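Clavulanic acid biosynthesis oligopeptide binding protein 2 (Streptomyces clavuligerus, PDB 2WOL) probably binds peptides as an extracellular solute-binding protein of family 5, and belongs to the biosynthetic pathway of the beta-lactamase inhibitor clavulanic acid. Local coordinates at residues P114-S117 with D118-R121; P232-R236 with A237-I241; L334-R338 with G339-N343; I395-R399 with G400-L404; E484-P488 with E489-L493. All coordinates share one frame; numbering follows the deposited sequence.

Contact 1 (P114-S117 with D118-R121); sequences PITS and DDVR
Thr116 and Asp119 exchange two direct hydrogen bonds. The backbone N of Thr116 donates to Asp119 OD2 at 3.1 Å in a nearly straight bond (170°), approaching from well above the carboxylate plane. In return Asp119 N donates to Thr116 O at 2.9 Å. The Asp119 torsion explains the first bond: with CG beside its own backbone N (chi1 -55°), the carboxylate swings back toward the preceding loop. Further on, Arg121 N reaches Ser117 O at 3.0 Å, a regular helical bond.

Water adds a second route. One molecule donates to Pro114 O at 2.8 Å and to Asp119 OD2 at 2.7 Å, and is also hydrogen-bonded to Thr116 OG1. Tyr109 OH binds OD2 as well, so three partners hold this oxygen of a buried side chain.

Packing continues outside, where Val120 and Arg121 touch Ile172, while Ser117 OG bonds Asp168 O. This is the opening turn of helix 117-127, laid against the antiparallel sheet that includes strands 164-166 and 171-175.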
loop_
_atom_site.group_PDB
_atom_site.type_symbol
_atom_site.label_atom_id
_atom_site.label_comp_id
_atom_site.label_asym_id
_atom_site.label_seq_id
_atom_site.Cartn_x
_atom_site.Cartn_y
_atom_site.Cartn_z
ATOM N N PRO A 114 -23.205 -8.227 20.547
ATOM C CA PRO A 114 -23.568 -7.181 19.589
ATOM C C PRO A 114 -22.426 -6.252 19.178
ATOM O O PRO A 114 -21.576 -5.900 20.004
ATOM C CB PRO A 114 -24.633 -6.364 20.338
ATOM C CG PRO A 114 -24.961 -7.145 21.569
ATOM C CD PRO A 114 -23.749 -7.935 21.885
ATOM N N ILE A 115 -22.438 -5.857 17.907
ATOM C CA ILE A 115 -21.563 -4.808 17.392
ATOM C C ILE A 115 -22.262 -3.462 17.555
ATOM O O ILE A 115 -23.381 -3.270 17.062
ATOM C CB ILE A 115 -21.216 -5.023 15.897
ATOM C CG1 ILE A 115 -20.596 -6.407 15.682
ATOM C CG2 ILE A 115 -20.284 -3.912 15.397
ATOM C CD1 ILE A 115 -20.355 -6.775 14.224
ATOM N N THR A 116 -21.607 -2.537 18.256
ATOM C CA THR A 116 -22.153 -1.198 18.473
ATOM C C THR A 116 -21.149 -0.124 18.067
ATOM O O THR A 116 -19.961 -0.403 17.885
ATOM C CB THR A 116 -22.571 -0.959 19.952
ATOM O OG1 THR A 116 -21.407 -0.948 20.790
ATOM C CG2 THR A 116 -23.549 -2.030 20.436
ATOM N N SER A 117 -21.637 1.107 17.934
ATOM C CA SER A 117 -20.792 2.252 17.591
ATOM C C SER A 117 -19.663 2.475 18.601
ATOM O O SER A 117 -18.579 2.934 18.233
ATOM C CB SER A 117 -21.637 3.515 17.450
ATOM O OG SER A 117 -22.290 3.826 18.671
ATOM N N ASP A 118 -19.912 2.133 19.865
ATOM C CA ASP A 118 -18.878 2.179 20.904
ATOM C C ASP A 118 -17.647 1.353 20.528
ATOM O O ASP A 118 -16.531 1.706 20.903
ATOM C CB ASP A 118 -19.427 1.729 22.260
ATOM C CG ASP A 118 -19.925 2.891 23.112
ATOM O OD1 ASP A 118 -20.007 4.037 22.615
ATOM O OD2 ASP A 118 -20.236 2.653 24.297
ATOM N N ASP A 119 -17.858 0.264 19.789
ATOM C CA ASP A 119 -16.773 -0.647 19.409
ATOM C C ASP A 119 -15.917 -0.060 18.295
ATOM O O ASP A 119 -14.717 -0.352 18.212
ATOM C CB ASP A 119 -17.335 -1.991 18.945
ATOM C CG ASP A 119 -18.256 -2.642 19.968
ATOM O OD1 ASP A 119 -18.242 -2.248 21.158
ATOM O OD2 ASP A 119 -18.989 -3.576 19.571
ATOM N N VAL A 120 -16.538 0.749 17.437
ATOM C CA VAL A 120 -15.814 1.431 16.370
ATOM C C VAL A 120 -14.984 2.556 16.977
ATOM O O VAL A 120 -13.809 2.716 16.638
ATOM C CB VAL A 120 -16.752 1.967 15.258
ATOM C CG1 VAL A 120 -15.944 2.693 14.180
ATOM C CG2 VAL A 120 -17.552 0.831 14.639
ATOM N N ARG A 121 -15.584 3.321 17.886
ATOM C CA ARG A 121 -14.821 4.326 18.609
ATOM C C ARG A 121 -13.663 3.678 19.358
ATOM O O ARG A 121 -12.545 4.198 19.341
ATOM C CB ARG A 121 -15.690 5.108 19.586
ATOM C CG ARG A 121 -14.888 6.104 20.414
ATOM C CD ARG A 121 -15.775 7.121 21.066
ATOM N NE ARG A 121 -16.559 6.534 22.143
ATOM C CZ ARG A 121 -17.499 7.189 22.807
ATOM N NH1 ARG A 121 -17.771 8.454 22.496
ATOM N NH2 ARG A 121 -18.165 6.578 23.779
HETATM O O HOH W 1 -20.674 -3.870 21.723
#

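Contact 2 (P232-R236 with A237-I241); sequences PHWDR and ATDPI
Trp234 and Asp239 form the close-set part of a short 3-10 turn, residues 236-238, in the loop between strands 225-230 and 248-253. The indole NE1 donates to Asp239 OD2 at 2.9 Å; the oxygen lies at the ring edge, only 2° out of the indole plane, and receives the proton on its anti side. Ring and carboxylate planes stand 66° apart, and Asp239 CB rests 3.7 Å from Trp234 CZ2. The other oxygen is engaged too: Asp239 OD1 accepts from Ile241 N at 2.8 Å, which makes an Asx turn. Beside it, Asp235 O takes two protons from one residue, from Thr238 N at 2.9 Å and from Thr238 OG1 at 2.7 Å, the hydroxyl arriving in the carbonyl plane on a lone pair. Thr238 OG1 is placed for this between its backbone N and carbonyl carbon (chi1 72°).

The outer side is looser. Exposed Asp235 uses OD1 to accept from Ala237 N at 3.1 Å, a bent bond met from above the carboxylate plane, and a water links Asp235 N with Thr238 OG1. Arg236 turns to Pro243 O and Ala244 O.

With an indole N-H, a backbone N-H and a salt bridge from Arg242 around it, the buried Asp239 carboxylate is probably stabilised as an anion.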
loop_
_atom_site.group_PDB
_atom_site.type_symbol
_atom_site.label_atom_id
_atom_site.label_comp_id
_atom_site.label_asym_id
_atom_site.label_seq_id
_atom_site.Cartn_x
_atom_site.Cartn_y
_atom_site.Cartn_z
ATOM N N PRO A 232 -20.075 -18.155 12.821
ATOM C CA PRO A 232 -21.474 -18.603 12.809
ATOM C C PRO A 232 -22.497 -17.481 13.006
ATOM O O PRO A 232 -23.684 -17.680 12.731
ATOM C CB PRO A 232 -21.537 -19.601 13.969
ATOM C CG PRO A 232 -20.433 -19.231 14.867
ATOM C CD PRO A 232 -19.349 -18.632 14.012
ATOM N N HIS A 233 -22.039 -16.313 13.457
ATOM C CA HIS A 233 -22.933 -15.186 13.721
ATOM C C HIS A 233 -22.905 -14.098 12.649
ATOM O O HIS A 233 -23.663 -13.126 12.723
ATOM C CB HIS A 233 -22.639 -14.586 15.096
ATOM C CG HIS A 233 -22.991 -15.496 16.229
ATOM N ND1 HIS A 233 -24.270 -15.593 16.733
ATOM C CD2 HIS A 233 -22.237 -16.364 16.943
ATOM C CE1 HIS A 233 -24.286 -16.477 17.715
ATOM N NE2 HIS A 233 -23.066 -16.960 17.863
ATOM N N TRP A 234 -22.033 -14.258 11.656
ATOM C CA TRP A 234 -22.012 -13.345 10.520
ATOM C C TRP A 234 -23.267 -13.573 9.679
ATOM O O TRP A 234 -23.645 -14.715 9.422
ATOM C CB TRP A 234 -20.736 -13.542 9.697
ATOM C CG TRP A 234 -20.691 -12.799 8.390
ATOM C CD1 TRP A 234 -20.346 -11.488 8.192
ATOM C CD2 TRP A 234 -20.973 -13.338 7.091
ATOM N NE1 TRP A 234 -20.398 -11.179 6.852
ATOM C CE2 TRP A 234 -20.788 -12.295 6.156
ATOM C CE3 TRP A 234 -21.372 -14.600 6.628
ATOM C CZ2 TRP A 234 -20.984 -12.478 4.784
ATOM C CZ3 TRP A 234 -21.564 -14.779 5.261
ATOM C CH2 TRP A 234 -21.374 -13.722 4.360
ATOM N N ASP A 235 -23.906 -12.480 9.274
ATOM C CA ASP A 235 -25.190 -12.536 8.582
ATOM C C ASP A 235 -25.048 -12.086 7.136
ATOM O O ASP A 235 -24.924 -10.895 6.842
ATOM C CB ASP A 235 -26.235 -11.691 9.322
ATOM C CG ASP A 235 -27.652 -11.861 8.767
ATOM O OD1 ASP A 235 -27.834 -12.435 7.670
ATOM O OD2 ASP A 235 -28.597 -11.401 9.443
ATOM N N ARG A 236 -25.088 -13.070 6.246
ATOM C CA ARG A 236 -24.962 -12.880 4.804
ATOM C C ARG A 236 -25.883 -11.785 4.252
ATOM O O ARG A 236 -25.483 -11.004 3.385
ATOM C CB ARG A 236 -25.252 -14.216 4.120
ATOM C CG ARG A 236 -24.971 -14.274 2.642
ATOM C CD ARG A 236 -25.227 -15.688 2.137
ATOM N NE ARG A 236 -24.237 -16.649 2.629
ATOM C CZ ARG A 236 -23.027 -16.799 2.102
ATOM N NH1 ARG A 236 -22.658 -16.045 1.075
ATOM N NH2 ARG A 236 -22.184 -17.696 2.599
ATOM N N ALA A 237 -27.107 -11.721 4.773
ATOM C CA ALA A 237 -28.110 -10.758 4.312
ATOM C C ALA A 237 -27.753 -9.309 4.639
ATOM O O ALA A 237 -28.318 -8.379 4.053
ATOM C CB ALA A 237 -29.481 -11.110 4.879
ATOM N N THR A 238 -26.813 -9.123 5.565
ATOM C CA THR A 238 -26.416 -7.788 6.021
ATOM C C THR A 238 -25.094 -7.316 5.417
ATOM O O THR A 238 -24.645 -6.203 5.693
ATOM C CB THR A 238 -26.295 -7.720 7.558
ATOM O OG1 THR A 238 -25.129 -8.440 7.994
ATOM C CG2 THR A 238 -27.538 -8.297 8.226
ATOM N N ASP A 239 -24.479 -8.164 4.598
ATOM C CA ASP A 239 -23.149 -7.882 4.069
ATOM C C ASP A 239 -23.189 -7.716 2.550
ATOM O O ASP A 239 -23.378 -8.700 1.834
ATOM C CB ASP A 239 -22.186 -9.002 4.470
ATOM C CG ASP A 239 -20.730 -8.637 4.237
ATOM O OD1 ASP A 239 -20.421 -8.012 3.201
ATOM O OD2 ASP A 239 -19.896 -8.988 5.096
ATOM N N PRO A 240 -23.013 -6.470 2.058
ATOM C CA PRO A 240 -23.040 -6.188 0.619
ATOM C C PRO A 240 -21.707 -6.444 -0.096
ATOM O O PRO A 240 -21.616 -6.244 -1.313
ATOM C CB PRO A 240 -23.375 -4.697 0.574
ATOM C CG PRO A 240 -22.724 -4.146 1.804
ATOM C CD PRO A 240 -22.794 -5.240 2.847
ATOM N N ILE A 241 -20.693 -6.878 0.652
ATOM C CA ILE A 241 -19.326 -7.003 0.132
ATOM C C ILE A 241 -18.900 -8.462 -0.075
ATOM O O ILE A 241 -18.322 -8.809 -1.112
ATOM C CB ILE A 241 -18.288 -6.305 1.083
ATOM C CG1 ILE A 241 -18.698 -4.858 1.434
ATOM C CG2 ILE A 241 -16.849 -6.404 0.525
ATOM C CD1 ILE A 241 -18.597 -3.845 0.299
HETATM O O HOH W 2 -22.787 -9.716 9.934
#

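Contact 3 (L334-R338 with G339-N343)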
loop_
_atom_site.group_PDB
_atom_site.type_symbol
_atom_site.label_atom_id
_atom_site.label_comp_id
_atom_site.label_asym_id
_atom_site.label_seq_id
_atom_site.Cartn_x
_atom_site.Cartn_y
_atom_site.Cartn_z
ATOM N N LEU A 334 18.062 1.337 -16.154
ATOM C CA LEU A 334 17.458 1.303 -14.826
ATOM C C LEU A 334 16.273 0.342 -14.777
ATOM O O LEU A 334 16.095 -0.380 -13.796
ATOM C CB LEU A 334 17.062 2.713 -14.373
ATOM C CG LEU A 334 18.257 3.591 -13.978
ATOM C CD1 LEU A 334 17.953 5.070 -14.154
ATOM C CD2 LEU A 334 18.684 3.294 -12.549
ATOM N N GLN A 335 15.479 0.323 -15.846
ATOM C CA GLN A 335 14.373 -0.624 -15.949
ATOM C C GLN A 335 14.888 -2.057 -16.069
ATOM O O GLN A 335 14.318 -2.979 -15.478
ATOM C CB GLN A 335 13.478 -0.280 -17.134
ATOM C CG GLN A 335 12.293 -1.218 -17.284
ATOM C CD GLN A 335 11.302 -0.729 -18.304
ATOM O OE1 GLN A 335 11.687 -0.276 -19.384
ATOM N NE2 GLN A 335 10.013 -0.815 -17.973
ATOM N N ASP A 336 15.966 -2.240 -16.829
ATOM C CA ASP A 336 16.586 -3.558 -16.977
ATOM C C ASP A 336 17.079 -4.085 -15.633
ATOM O O ASP A 336 16.975 -5.281 -15.357
ATOM C CB ASP A 336 17.715 -3.527 -18.011
ATOM C CG ASP A 336 17.203 -3.480 -19.447
ATOM O OD1 ASP A 336 15.974 -3.554 -19.655
ATOM O OD2 ASP A 336 18.035 -3.366 -20.373
ATOM N N ALA A 337 17.589 -3.185 -14.793
ATOM C CA ALA A 337 18.003 -3.541 -13.438
ATOM C C ALA A 337 16.803 -3.974 -12.594
ATOM O O ALA A 337 16.955 -4.735 -11.638
ATOM C CB ALA A 337 18.732 -2.376 -12.780
ATOM N N ARG A 338 15.620 -3.482 -12.964
ATOM C CA ARG A 338 14.372 -3.772 -12.257
ATOM C C ARG A 338 13.631 -4.997 -12.828
ATOM O O ARG A 338 12.594 -5.403 -12.295
ATOM C CB ARG A 338 13.464 -2.525 -12.268
ATOM C CG ARG A 338 12.302 -2.552 -11.276
ATOM C CD ARG A 338 12.795 -2.542 -9.835
ATOM N NE ARG A 338 12.034 -3.469 -9.002
ATOM C CZ ARG A 338 12.325 -3.761 -7.737
ATOM N NH1 ARG A 338 13.363 -3.191 -7.134
ATOM N NH2 ARG A 338 11.569 -4.622 -7.067
ATOM N N GLY A 339 14.164 -5.588 -13.895
ATOM C CA GLY A 339 13.553 -6.779 -14.498
ATOM C C GLY A 339 13.344 -6.717 -16.003
ATOM O O GLY A 339 12.871 -7.684 -16.610
ATOM N N GLY A 340 13.686 -5.578 -16.603
ATOM C CA GLY A 340 13.646 -5.424 -18.058
ATOM C C GLY A 340 14.626 -6.377 -18.729
ATOM O O GLY A 340 15.505 -6.938 -18.059
ATOM N N PRO A 341 14.518 -6.546 -20.059
ATOM C CA PRO A 341 13.680 -5.793 -20.998
ATOM C C PRO A 341 12.174 -6.094 -21.010
ATOM O O PRO A 341 11.409 -5.273 -21.522
ATOM C CB PRO A 341 14.289 -6.147 -22.358
ATOM C CG PRO A 341 14.839 -7.507 -22.173
ATOM C CD PRO A 341 15.325 -7.572 -20.751
ATOM N N VAL A 342 11.747 -7.237 -20.466
ATOM C CA VAL A 342 10.330 -7.645 -20.592
ATOM C C VAL A 342 9.506 -7.705 -19.294
ATOM O O VAL A 342 8.274 -7.726 -19.345
ATOM C CB VAL A 342 10.145 -8.961 -21.429
ATOM C CG1 VAL A 342 10.697 -8.788 -22.844
ATOM C CG2 VAL A 342 10.779 -10.163 -20.744
ATOM N N ASN A 343 10.179 -7.746 -18.145
ATOM C CA ASN A 343 9.485 -7.824 -16.856
ATOM C C ASN A 343 9.965 -6.786 -15.839
ATOM O O ASN A 343 10.143 -7.090 -14.655
ATOM C CB ASN A 343 9.581 -9.242 -16.274
ATOM C CG ASN A 343 8.690 -10.238 -17.003
ATOM O OD1 ASN A 343 9.175 -11.212 -17.582
ATOM N ND2 ASN A 343 7.382 -9.995 -16.981
#
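Asp336 points one carboxylate oxygen, OD1, down onto the peptide that joins Gly340 to Pro341. OD1 stands 3.3 Å from Gly340 C and 3.4 Å from Pro341 N, close to perpendicular above the peptide plane, so the approach is to a flat face. Pro341 N carries no proton, and the meeting is therefore packing. The carboxylate gets there because Asp336 CG sits beside its backbone N (chi1 -75°), which swings the group outward to the side where the chain leaving the helix passes. The peptide beneath it is cis, and Pro341 CB lies 4.1 Å from the same OD1.

Under this side-chain contact the backbone of helix 331-337 ends in a Schellman motif. Gly340 N donates to Gln335 O at 2.9 Å, and Gly339 N donates to Asp336 O at 3.2 Å. Gly339 carries the positive phi, 130°, that turns the chain out of the helix. Its own carbonyl O then accepts from Asn343 N at 3.1 Å, closing a further turn.

Arg338 heads elsewhere: its chain, bent at chi2 and chi3, leaves the turn for Lys401 and Phe402 on helix 401-414. Gln335 instead packs on Val527 of strand 523-534, with NE2 in a weak bond to Gly344 O.

Contact 4 (I395-R399 with G400-L404)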
loop_
_atom_site.group_PDB
_atom_site.type_symbol
_atom_site.label_atom_id
_atom_site.label_comp_id
_atom_site.label_asym_id
_atom_site.label_seq_id
_atom_site.Cartn_x
_atom_site.Cartn_y
_atom_site.Cartn_z
ATOM N N ILE A 395 25.184 6.749 -2.873
ATOM C CA ILE A 395 23.807 6.288 -3.007
ATOM C C ILE A 395 23.514 5.190 -1.981
ATOM O O ILE A 395 24.270 4.222 -1.861
ATOM C CB ILE A 395 23.473 5.829 -4.466
ATOM C CG1 ILE A 395 21.991 5.440 -4.586
ATOM C CG2 ILE A 395 24.428 4.713 -4.950
ATOM C CD1 ILE A 395 21.477 5.394 -6.023
ATOM N N GLY A 396 22.426 5.365 -1.234
ATOM C CA GLY A 396 21.990 4.376 -0.250
ATOM C C GLY A 396 21.017 3.383 -0.854
ATOM O O GLY A 396 20.156 3.755 -1.655
ATOM N N THR A 397 21.148 2.116 -0.467
ATOM C CA THR A 397 20.316 1.054 -1.028
ATOM C C THR A 397 20.248 -0.173 -0.111
ATOM O O THR A 397 20.891 -0.203 0.939
ATOM C CB THR A 397 20.812 0.647 -2.441
ATOM O OG1 THR A 397 19.838 -0.188 -3.072
ATOM C CG2 THR A 397 22.146 -0.088 -2.373
ATOM N N GLN A 398 19.441 -1.154 -0.514
ATOM C CA GLN A 398 19.385 -2.482 0.108
ATOM C C GLN A 398 20.182 -3.453 -0.746
ATOM O O GLN A 398 20.388 -3.210 -1.936
ATOM C CB GLN A 398 17.949 -3.017 0.115
ATOM C CG GLN A 398 16.937 -2.314 0.988
ATOM C CD GLN A 398 15.557 -2.961 0.896
ATOM O OE1 GLN A 398 15.253 -3.678 -0.064
ATOM N NE2 GLN A 398 14.720 -2.716 1.896
ATOM N N ARG A 399 20.591 -4.575 -0.153
ATOM C CA ARG A 399 21.050 -5.734 -0.920
ATOM C C ARG A 399 19.911 -6.281 -1.779
ATOM O O ARG A 399 18.743 -6.200 -1.392
ATOM C CB ARG A 399 21.563 -6.834 0.016
ATOM C CG ARG A 399 23.041 -6.722 0.356
ATOM C CD ARG A 399 23.413 -7.513 1.607
ATOM N NE ARG A 399 23.069 -6.807 2.845
ATOM C CZ ARG A 399 23.886 -5.988 3.507
ATOM N NH1 ARG A 399 25.113 -5.748 3.060
ATOM N NH2 ARG A 399 23.470 -5.403 4.624
ATOM N N GLY A 400 20.251 -6.824 -2.946
ATOM C CA GLY A 400 19.261 -7.438 -3.830
ATOM C C GLY A 400 18.899 -6.585 -5.032
ATOM O O GLY A 400 19.773 -6.000 -5.675
ATOM N N LYS A 401 17.604 -6.518 -5.331
ATOM C CA LYS A 401 17.103 -5.803 -6.508
ATOM C C LYS A 401 17.376 -4.301 -6.436
ATOM O O LYS A 401 17.625 -3.656 -7.459
ATOM C CB LYS A 401 15.603 -6.062 -6.699
ATOM C CG LYS A 401 15.133 -6.000 -8.148
ATOM C CD LYS A 401 15.597 -7.216 -8.942
ATOM C CE LYS A 401 15.147 -7.139 -10.392
ATOM N NZ LYS A 401 15.940 -8.046 -11.273
ATOM N N PHE A 402 17.323 -3.757 -5.222
ATOM C CA PHE A 402 17.636 -2.349 -4.981
ATOM C C PHE A 402 19.096 -2.051 -5.309
ATOM O O PHE A 402 19.411 -0.961 -5.796
ATOM C CB PHE A 402 17.341 -1.977 -3.524
ATOM C CG PHE A 402 15.895 -1.655 -3.244
ATOM C CD1 PHE A 402 14.869 -2.185 -4.025
ATOM C CD2 PHE A 402 15.561 -0.843 -2.167
ATOM C CE1 PHE A 402 13.535 -1.891 -3.748
ATOM C CE2 PHE A 402 14.234 -0.549 -1.878
ATOM C CZ PHE A 402 13.219 -1.070 -2.671
ATOM N N ARG A 403 19.978 -3.013 -5.028
ATOM C CA ARG A 403 21.407 -2.872 -5.319
ATOM C C ARG A 403 21.675 -2.831 -6.824
ATOM O O ARG A 403 22.482 -2.023 -7.293
ATOM C CB ARG A 403 22.227 -3.984 -4.644
ATOM C CG ARG A 403 23.726 -3.970 -4.966
ATOM C CD ARG A 403 24.379 -2.646 -4.581
ATOM N NE ARG A 403 25.699 -2.472 -5.190
ATOM C CZ ARG A 403 26.854 -2.590 -4.541
ATOM N NH1 ARG A 403 26.877 -2.885 -3.248
ATOM N NH2 ARG A 403 27.995 -2.405 -5.190
ATOM N N LEU A 404 20.989 -3.693 -7.573
ATOM C CA LEU A 404 21.087 -3.682 -9.033
ATOM C C LEU A 404 20.685 -2.325 -9.605
ATOM O O LEU A 404 21.343 -1.809 -10.509
ATOM C CB LEU A 404 20.232 -4.792 -9.658
ATOM C CG LEU A 404 20.584 -6.251 -9.350
ATOM C CD1 LEU A 404 19.595 -7.178 -10.041
ATOM C CD2 LEU A 404 22.013 -6.594 -9.753
HETATM O O HOH W 3 16.584 -5.119 -2.710
#
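Gln398 and Phe402 face each other across a tight strand-to-helix turn, CA atoms 5.4 Å apart, with Gly400 at the N-cap and its phi of 104° turning the chain. Their side chains run alongside, pointing the same way. Gln398 OE1 sits over one face of the Phe402 ring, offset toward the rim and 3.5 Å from CD2, and the amide is tilted only 24° from the ring. Gln398 reaches this place with its chain extended beyond CG (chi2 180°). His305 meets the same ring from elsewhere in the fold.

Thr397 meets the root of the Phe402 side chain: OG1 is 3.1 Å from Phe402 CB, while its methyl CG2 lies 4.1 Å from Arg403 CD, the two side chains at about a right angle. Arg399 and Arg403 both form salt bridges to Glu424, tying the turn to strand 418-425 of the beta-alpha-beta unit 391-398, 401-414 and 418-425; Arg403 also pairs with Asp407 on its own helix.

One water completes the turn, donating to Arg399 O at 2.8 Å and to Gln398 OE1 at 3.3 Å while accepting from Phe402 N at 3.0 Å. Both its protons are thus spent, and the N-H of Phe402 is satisfied by a bound water, the N-cap residue Gly400 having no side chain to offer.

Contact 5 (E484-P488 with E489-L493)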
loop_
_atom_site.group_PDB
_atom_site.type_symbol
_atom_site.label_atom_id
_atom_site.label_comp_id
_atom_site.label_asym_id
_atom_site.label_seq_id
_atom_site.Cartn_x
_atom_site.Cartn_y
_atom_site.Cartn_z
ATOM N N GLU A 484 13.015 15.268 2.567
ATOM C CA GLU A 484 12.521 16.195 3.596
ATOM C C GLU A 484 12.076 17.521 2.968
ATOM O O GLU A 484 12.405 18.609 3.453
ATOM C CB GLU A 484 13.560 16.397 4.710
ATOM C CG GLU A 484 13.902 15.101 5.439
ATOM C CD GLU A 484 15.069 15.220 6.405
ATOM O OE1 GLU A 484 15.283 16.319 6.969
ATOM O OE2 GLU A 484 15.763 14.200 6.606
ATOM N N LEU A 485 11.345 17.408 1.863
ATOM C CA LEU A 485 10.767 18.563 1.204
ATOM C C LEU A 485 9.763 19.211 2.141
ATOM O O LEU A 485 8.882 18.541 2.680
ATOM C CB LEU A 485 10.089 18.160 -0.110
ATOM C CG LEU A 485 9.668 19.309 -1.034
ATOM C CD1 LEU A 485 10.887 20.002 -1.622
ATOM C CD2 LEU A 485 8.749 18.816 -2.146
ATOM N N ASP A 486 9.922 20.515 2.340
ATOM C CA ASP A 486 9.008 21.290 3.167
ATOM C C ASP A 486 8.732 22.622 2.478
ATOM O O ASP A 486 9.116 23.691 2.965
ATOM C CB ASP A 486 9.598 21.482 4.568
ATOM C CG ASP A 486 8.583 21.991 5.577
ATOM O OD1 ASP A 486 7.369 22.040 5.268
ATOM O OD2 ASP A 486 9.012 22.344 6.698
ATOM N N ASP A 487 8.076 22.529 1.325
ATOM C CA ASP A 487 7.701 23.677 0.519
ATOM C C ASP A 487 6.310 24.138 0.960
ATOM O O ASP A 487 5.332 23.399 0.792
ATOM C CB ASP A 487 7.707 23.273 -0.964
ATOM C CG ASP A 487 7.352 24.418 -1.906
ATOM O OD1 ASP A 487 6.894 25.489 -1.454
ATOM O OD2 ASP A 487 7.525 24.233 -3.129
ATOM N N PRO A 488 6.219 25.351 1.547
ATOM C CA PRO A 488 4.942 25.913 1.998
ATOM C C PRO A 488 3.869 25.900 0.909
ATOM O O PRO A 488 2.696 25.685 1.211
ATOM C CB PRO A 488 5.301 27.358 2.367
ATOM C CG PRO A 488 6.738 27.319 2.697
ATOM C CD PRO A 488 7.346 26.263 1.825
ATOM N N GLU A 489 4.270 26.122 -0.341
ATOM C CA GLU A 489 3.329 26.152 -1.457
ATOM C C GLU A 489 2.774 24.759 -1.773
ATOM O O GLU A 489 1.585 24.613 -2.053
ATOM C CB GLU A 489 3.964 26.800 -2.691
ATOM C CG GLU A 489 4.237 28.298 -2.525
ATOM C CD GLU A 489 4.752 28.956 -3.794
ATOM O OE1 GLU A 489 5.922 28.712 -4.167
ATOM O OE2 GLU A 489 3.989 29.728 -4.418
ATOM N N VAL A 490 3.635 23.743 -1.705
ATOM C CA VAL A 490 3.199 22.348 -1.838
ATOM C C VAL A 490 2.247 21.981 -0.696
ATOM O O VAL A 490 1.165 21.444 -0.932
ATOM C CB VAL A 490 4.398 21.357 -1.894
ATOM C CG1 VAL A 490 3.929 19.910 -1.703
ATOM C CG2 VAL A 490 5.146 21.498 -3.209
ATOM N N ASN A 491 2.647 22.293 0.536
ATOM C CA ASN A 491 1.812 22.014 1.707
ATOM C C ASN A 491 0.436 22.681 1.620
ATOM O O ASN A 491 -0.589 22.050 1.911
ATOM C CB ASN A 491 2.526 22.423 3.001
ATOM C CG ASN A 491 3.846 21.690 3.212
ATOM O OD1 ASN A 491 4.137 20.691 2.553
ATOM N ND2 ASN A 491 4.652 22.191 4.141
ATOM N N ALA A 492 0.422 23.947 1.196
ATOM C CA ALA A 492 -0.819 24.705 1.044
ATOM C C ALA A 492 -1.735 24.094 -0.012
ATOM O O ALA A 492 -2.943 23.989 0.204
ATOM C CB ALA A 492 -0.523 26.164 0.720
ATOM N N LEU A 493 -1.162 23.688 -1.146
ATOM C CA LEU A 493 -1.935 23.029 -2.197
ATOM C C LEU A 493 -2.557 21.727 -1.700
ATOM O O LEU A 493 -3.727 21.452 -1.971
ATOM C CB LEU A 493 -1.081 22.771 -3.441
ATOM C CG LEU A 493 -0.767 23.952 -4.367
ATOM C CD1 LEU A 493 0.280 23.552 -5.384
ATOM C CD2 LEU A 493 -2.016 24.471 -5.075
HETATM O O HOH W 4 6.354 20.158 0.852
HETATM O O HOH W 5 7.933 27.561 -2.823
#
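Asp487 and Asp486 each send a carboxylate oxygen to the start of helix 488-499. Asp487 OD1 accepts from Glu489 N at 2.9 Å, the donor standing well above the carboxylate plane. Asp486 OD1 accepts from Asn491 ND2, also at 2.9 Å; ND2 stands almost in line with the C-O bond, though the bond is bent at the proton (143°), and the oxygen lies within 6° of the amide plane. Asn491 places ND2 there with CG beside its backbone N (chi1 -60°), so the amide leans back over the first turn. Its other end, OD1, accepts from Gly470 N and lies 2.8 Å from a water that accepts from Asp487 N.

Asp487 is the N-cap residue, and its bond to Glu489 N is the capping bond; Pro488 opens the helix. Regular helical bonds follow, Asn491 N to Asp487 O at 2.9 Å and Ala492 N to Pro488 O at the same length.

On the outer side a water donates to both Asp487 OD1 and Glu489 OE1, 2.7 Å from each. Asp487 OD1 and Glu489 OE1 are themselves 4.3 Å apart, and the shared water probably softens the repulsion between their charges.

Packing takes over beyond the polar groups. Val490 CG2 rests 3.6 Å from Asp487 OD2, an oxygen whose hydrogen-bond partner is His520 NE2. Val490 and Leu493 then lean on Val513 of helix 503-520.

Overall arrangement
From the N terminus the five contacts follow strictly in series; each closes a short local turn before the next begins, and none nest or cross. Contact 1 leads from a loop into helix 117-127, and contact 2 shapes the loop between strands 225-230 and 248-253; their centres are about 17 Å apart. The chain then passes to the opposite side of its centre, where contact 3 ends helix 331-337 and contact 4 joins strand 391-398 to helix 401-414. These two touch: Arg338 NH1 lies 3.6 Å from Phe402 CD1, and Ala337 CB 3.5 Å from Leu404 O. Contact 5 starts helix 488-499, its centre about 29 Å from that of contact 4.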